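Local structure of trans-4-hydroxy-L-proline dehydratase (Clostridioides difficile 70-100-2010, 6VXC) at residues 180-185 against 299-304; 360-365 against 449-454. The protein uses glycyl radical chemistry to dehydrate trans-4-hydroxy-L-proline to (S)-1-pyrroline-5-carboxylate in the anaerobic breakdown of this amino acid. All coordinates share one frame; numbering follows the deposited sequence.

From the N terminus, the chain first reaches the loop 180-185, then passes through 113 residues, mostly helical, before 299-304 comes back against it and closes interaction 1. A helical span leads on to 360-365, where strand 362-366 enters as an outermost strand of a mixed sheet. After another 83 residues, about half of them helical, 449-454 folds back to it and closes interaction 2. The two closures stand in series, neither nested nor crossed, yet they meet in space with centres 8 Å apart. Gly-303 O faces Asn-364 N in a probable hydrogen bond, so the loop before helix 305-318 joins that sheet edge, and the hairpin carrying Cys-454 lies against the same strand.

Interaction 1. Residues 180-185 against 299-304; sequences HTVCGD and AFTPGR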
loop_
_atom_site.group_PDB
_atom_site.type_symbol
_atom_site.label_atom_id
_atom_site.label_comp_id
_atom_site.label_asym_id
_atom_site.label_seq_id
_atom_site.Cartn_x
_atom_site.Cartn_y
_atom_site.Cartn_z
ATOM N N HIS A 180 1.773 5.783 -4.281
ATOM C CA HIS A 180 0.450 5.394 -3.817
ATOM C C HIS A 180 -0.621 5.733 -4.851
ATOM O O HIS A 180 -1.638 6.340 -4.525
ATOM C CB HIS A 180 0.117 6.047 -2.472
ATOM C CG HIS A 180 -0.997 5.364 -1.750
ATOM N ND1 HIS A 180 -2.322 5.681 -1.955
ATOM C CD2 HIS A 180 -0.988 4.362 -0.841
ATOM C CE1 HIS A 180 -3.081 4.905 -1.203
ATOM N NE2 HIS A 180 -2.296 4.096 -0.516
ATOM N N THR A 181 -0.414 5.304 -6.097
ATOM C CA THR A 181 -1.331 5.694 -7.167
ATOM C C THR A 181 -1.591 4.519 -8.124
ATOM O O THR A 181 -0.915 3.488 -8.085
ATOM C CB THR A 181 -0.800 6.939 -7.907
ATOM O OG1 THR A 181 -1.853 7.518 -8.686
ATOM C CG2 THR A 181 0.344 6.586 -8.824
ATOM N N VAL A 182 -2.601 4.685 -8.984
ATOM C CA VAL A 182 -3.169 3.598 -9.787
ATOM C C VAL A 182 -3.370 4.092 -11.211
ATOM O O VAL A 182 -3.807 5.224 -11.436
ATOM C CB VAL A 182 -4.501 3.089 -9.180
ATOM C CG1 VAL A 182 -5.155 1.963 -10.039
ATOM C CG2 VAL A 182 -4.266 2.587 -7.750
ATOM N N CYS A 183 -3.081 3.229 -12.172
ATOM C CA CYS A 183 -3.207 3.582 -13.577
ATOM C C CYS A 183 -4.674 3.757 -13.961
ATOM O O CYS A 183 -5.545 3.022 -13.493
ATOM C CB CYS A 183 -2.566 2.488 -14.433
ATOM S SG CYS A 183 -2.244 2.934 -16.137
ATOM N N GLY A 184 -4.947 4.748 -14.791
ATOM C CA GLY A 184 -6.247 4.917 -15.419
ATOM C C GLY A 184 -6.318 4.203 -16.756
ATOM O O GLY A 184 -5.647 3.193 -16.982
ATOM N N ASP A 185 -7.091 4.768 -17.680
ATOM C CA ASP A 185 -7.276 4.162 -18.992
ATOM C C ASP A 185 -6.510 4.877 -20.094
ATOM O O ASP A 185 -6.583 4.458 -21.249
ATOM C CB ASP A 185 -8.765 4.112 -19.365
ATOM C CG ASP A 185 -9.364 5.493 -19.603
ATOM O OD1 ASP A 185 -8.691 6.499 -19.331
ATOM O OD2 ASP A 185 -10.527 5.571 -20.054
ATOM N N ALA A 299 4.261 0.489 -5.430
ATOM C CA ALA A 299 4.658 0.232 -6.814
ATOM C C ALA A 299 3.713 0.888 -7.816
ATOM O O ALA A 299 3.588 2.111 -7.852
ATOM C CB ALA A 299 4.743 -1.277 -7.047
ATOM N N PHE A 300 3.061 0.081 -8.650
ATOM C CA PHE A 300 2.038 0.555 -9.575
ATOM C C PHE A 300 1.041 -0.579 -9.762
ATOM O O PHE A 300 1.311 -1.723 -9.393
ATOM C CB PHE A 300 2.653 1.010 -10.926
ATOM C CG PHE A 300 1.812 2.017 -11.680
ATOM C CD1 PHE A 300 1.218 3.081 -11.026
ATOM C CD2 PHE A 300 1.647 1.919 -13.045
ATOM C CE1 PHE A 300 0.466 4.017 -11.712
ATOM C CE2 PHE A 300 0.890 2.852 -13.742
ATOM C CZ PHE A 300 0.306 3.903 -13.085
ATOM N N THR A 301 -0.130 -0.256 -10.305
ATOM C CA THR A 301 -1.134 -1.285 -10.539
ATOM C C THR A 301 -2.045 -0.845 -11.666
ATOM O O THR A 301 -2.392 0.339 -11.751
ATOM C CB THR A 301 -1.987 -1.579 -9.285
ATOM O OG1 THR A 301 -3.137 -2.344 -9.663
ATOM C CG2 THR A 301 -2.453 -0.292 -8.608
ATOM N N PRO A 302 -2.504 -1.774 -12.503
ATOM C CA PRO A 302 -3.489 -1.403 -13.523
ATOM C C PRO A 302 -4.853 -1.071 -12.942
ATOM O O PRO A 302 -5.709 -0.544 -13.674
ATOM C CB PRO A 302 -3.543 -2.652 -14.414
ATOM C CG PRO A 302 -3.213 -3.757 -13.471
ATOM C CD PRO A 302 -2.197 -3.215 -12.526
ATOM N N GLY A 303 -5.074 -1.324 -11.650
ATOM C CA GLY A 303 -6.352 -0.990 -11.047
ATOM C C GLY A 303 -7.470 -1.885 -11.540
ATOM O O GLY A 303 -7.497 -3.071 -11.207
ATOM N N ARG A 304 -8.399 -1.335 -12.327
ATOM C CA ARG A 304 -9.571 -2.071 -12.801
ATOM C C ARG A 304 -9.220 -2.843 -14.079
ATOM O O ARG A 304 -9.740 -2.591 -15.167
ATOM C CB ARG A 304 -10.740 -1.110 -13.004
ATOM C CG ARG A 304 -11.099 -0.267 -11.765
ATOM C CD ARG A 304 -11.848 -1.066 -10.657
ATOM N NE ARG A 304 -13.189 -1.392 -11.122
ATOM C CZ ARG A 304 -13.562 -2.598 -11.535
ATOM N NH1 ARG A 304 -12.698 -3.601 -11.496
ATOM N NH2 ARG A 304 -14.788 -2.791 -11.991
HETATM O O HOH W 1 2.142 4.119 -6.649
HETATM O O HOH W 2 -4.631 0.565 -15.992
#
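Cys-183 and Thr-301 share the backbone bond that pins two loops together at a buried contact, one leading into helix 186-189 and the other into helix 305-318, in the core of a glycyl radical enzyme fold. The N-H of Cys-183 donates a hydrogen bond to Thr-301 O, N to O 3.0 Å. Neither segment is a regular strand, and the touching parts, 181-183 and 300-303, run 62° apart, so the bond does not extend a sheet.

Water widens the polar join at both ends. Water 1 accepts from Thr-181 N and can donate to Ala-299 O, one of several competing acceptors, while water 2 donates to both Gly-184 O and Pro-302 O.

An ST turn shapes the second loop. Thr-301 OG1 accepts from Gly-303 N at 3.0 Å and is also bonded to Asn-362 O, which ties the turn to strand 362-366.

The apolar contacts are centred on the Phe-300 ring. Its CG stands anti to the backbone N (chi1 -155°), which lays the ring beside residues 181-183. CE1 meets Thr-181 CG2, CZ comes to 3.5 Å from Cys-183 CB, and Cys-183 SG makes an oblique sulfur-aromatic contact, 5.0 Å from the ring centroid. Val-286, His-287 and Val-290 of helix 276-293 also touch this ring. Away from the ring, the branched side chains of Val-182 and Thr-301 meet methyl to methyl, CG2 to CG2 at 3.5 Å.

The site lies close to the catalytic centre: His-180 NE2 is bonded to OE2 of Glu-456, the proton acceptor by similarity, and Val-182 also rests on Ser-452 of strand 450-452. The shortest carbon-carbon contact is at Gly-303, which puts no side chain in the way, and there Val-182 CG1 sits 3.3 Å from Gly-303 CA.

Interaction 2. Residues 360-365 against 449-454; sequences FANINT and GGTSGC
Asn-364 meets Thr-451 with the two side chains at about a right angle. OD1 of Asn-364 accepts a hydrogen bond from Thr-451 N at 2.9 Å, with the donor tilted 24° from the carbonyl plane, and a weak bond from Thr-451 OG1 reaches the same oxygen. Gln-400 NE2 is a further partner of OD1.

Asn-362 points its amide at Gly-453, in the turn after strand 450-452. With CG anti to the backbone N (chi1 -171°), ND2 swings over to Gly-453 O at 2.8 Å. Gly-453 O lies in the Asn-362 amide plane, yet ND2 stands above the carbonyl plane of Gly-453. Tyr-427 OH and Asn-398 ND2 also bond this amide, holding it from both polar ends.

Strands 362-365 and 450-452 run roughly antiparallel (157°), yet asparagine side chains and water bridge them. Strand 450-452 begins the hairpin bearing Cys-454, by similarity the radical cysteine of the glycyl radical enzyme active site. Water 3 donates to Phe-360 O and accepts from Asn-362 N and Gly-453 N; water 4 links Asn-362 O to Thr-451 O.

At the tip, Cys-454 SG approaches the Phe-360 ring obliquely, 3.5 Å from CE2, while Tyr-786 meets that ring edge-to-face.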
loop_
_atom_site.group_PDB
_atom_site.type_symbol
_atom_site.label_atom_id
_atom_site.label_comp_id
_atom_site.label_asym_id
_atom_site.label_seq_id
_atom_site.Cartn_x
_atom_site.Cartn_y
_atom_site.Cartn_z
ATOM N N PHE A 360 2.573 -4.211 -2.659
ATOM C CA PHE A 360 1.187 -3.779 -2.513
ATOM C C PHE A 360 0.601 -3.261 -3.824
ATOM O O PHE A 360 -0.053 -2.218 -3.860
ATOM C CB PHE A 360 1.057 -2.714 -1.413
ATOM C CG PHE A 360 1.462 -3.191 -0.066
ATOM C CD1 PHE A 360 2.787 -3.185 0.315
ATOM C CD2 PHE A 360 0.517 -3.669 0.823
ATOM C CE1 PHE A 360 3.164 -3.634 1.546
ATOM C CE2 PHE A 360 0.894 -4.122 2.061
ATOM C CZ PHE A 360 2.227 -4.109 2.421
ATOM N N ALA A 361 0.814 -4.013 -4.901
ATOM C CA ALA A 361 0.210 -3.700 -6.194
ATOM C C ALA A 361 -1.173 -4.339 -6.204
ATOM O O ALA A 361 -1.311 -5.543 -6.410
ATOM C CB ALA A 361 1.066 -4.190 -7.353
ATOM N N ASN A 362 -2.190 -3.525 -5.973
ATOM C CA ASN A 362 -3.534 -3.986 -5.655
ATOM C C ASN A 362 -4.414 -3.961 -6.909
ATOM O O ASN A 362 -4.676 -2.897 -7.468
ATOM C CB ASN A 362 -4.096 -3.092 -4.547
ATOM C CG ASN A 362 -5.401 -3.598 -3.978
ATOM O OD1 ASN A 362 -6.229 -4.159 -4.682
ATOM N ND2 ASN A 362 -5.616 -3.333 -2.695
ATOM N N ILE A 363 -4.898 -5.132 -7.323
ATOM C CA ILE A 363 -5.784 -5.265 -8.475
ATOM C C ILE A 363 -7.209 -5.494 -7.975
ATOM O O ILE A 363 -7.438 -6.329 -7.095
ATOM C CB ILE A 363 -5.294 -6.392 -9.410
ATOM C CG1 ILE A 363 -3.894 -6.032 -9.950
ATOM C CG2 ILE A 363 -6.293 -6.624 -10.541
ATOM C CD1 ILE A 363 -3.225 -7.069 -10.841
ATOM N N ASN A 364 -8.159 -4.707 -8.509
ATOM C CA ASN A 364 -9.577 -4.732 -8.160
ATOM C C ASN A 364 -10.343 -5.417 -9.304
ATOM O O ASN A 364 -10.437 -4.866 -10.405
ATOM C CB ASN A 364 -10.111 -3.312 -7.966
ATOM C CG ASN A 364 -9.792 -2.691 -6.598
ATOM O OD1 ASN A 364 -10.463 -1.745 -6.210
ATOM N ND2 ASN A 364 -8.757 -3.174 -5.898
ATOM N N THR A 365 -10.905 -6.589 -9.046
ATOM C CA THR A 365 -11.648 -7.355 -10.041
ATOM C C THR A 365 -13.119 -7.419 -9.645
ATOM O O THR A 365 -13.452 -7.593 -8.467
ATOM C CB THR A 365 -11.033 -8.767 -10.188
ATOM O OG1 THR A 365 -9.697 -8.653 -10.683
ATOM C CG2 THR A 365 -11.824 -9.668 -11.148
ATOM N N GLY A 449 -13.206 4.339 -9.902
ATOM C CA GLY A 449 -12.341 4.233 -8.747
ATOM C C GLY A 449 -12.337 2.856 -8.088
ATOM O O GLY A 449 -12.977 1.901 -8.518
ATOM N N GLY A 450 -11.599 2.788 -6.993
ATOM C CA GLY A 450 -11.445 1.543 -6.281
ATOM C C GLY A 450 -10.519 1.741 -5.107
ATOM O O GLY A 450 -10.378 2.855 -4.597
ATOM N N THR A 451 -9.930 0.642 -4.651
ATOM C CA THR A 451 -8.964 0.673 -3.568
ATOM C C THR A 451 -7.614 0.232 -4.103
ATOM O O THR A 451 -7.533 -0.588 -5.017
ATOM C CB THR A 451 -9.376 -0.240 -2.397
ATOM O OG1 THR A 451 -9.532 -1.590 -2.855
ATOM C CG2 THR A 451 -10.681 0.244 -1.746
ATOM N N SER A 452 -6.556 0.782 -3.522
ATOM C CA SER A 452 -5.204 0.367 -3.834
ATOM C C SER A 452 -4.449 0.195 -2.529
ATOM O O SER A 452 -4.995 0.402 -1.440
ATOM C CB SER A 452 -4.500 1.370 -4.759
ATOM O OG SER A 452 -4.291 2.614 -4.109
ATOM N N GLY A 453 -3.185 -0.163 -2.644
ATOM C CA GLY A 453 -2.398 -0.449 -1.457
ATOM C C GLY A 453 -3.079 -1.543 -0.655
ATOM O O GLY A 453 -3.363 -2.624 -1.168
ATOM N N CYS A 454 -3.401 -1.250 0.604
ATOM C CA CYS A 454 -4.115 -2.203 1.449
ATOM C C CYS A 454 -5.633 -2.083 1.309
ATOM O O CYS A 454 -6.299 -3.049 0.933
ATOM C CB CYS A 454 -3.690 -2.017 2.909
ATOM S SG CYS A 454 -1.959 -2.447 3.223
HETATM O O HOH W 3 -1.732 -0.730 -5.226
HETATM O O HOH W 4 -7.147 -1.695 -7.843
#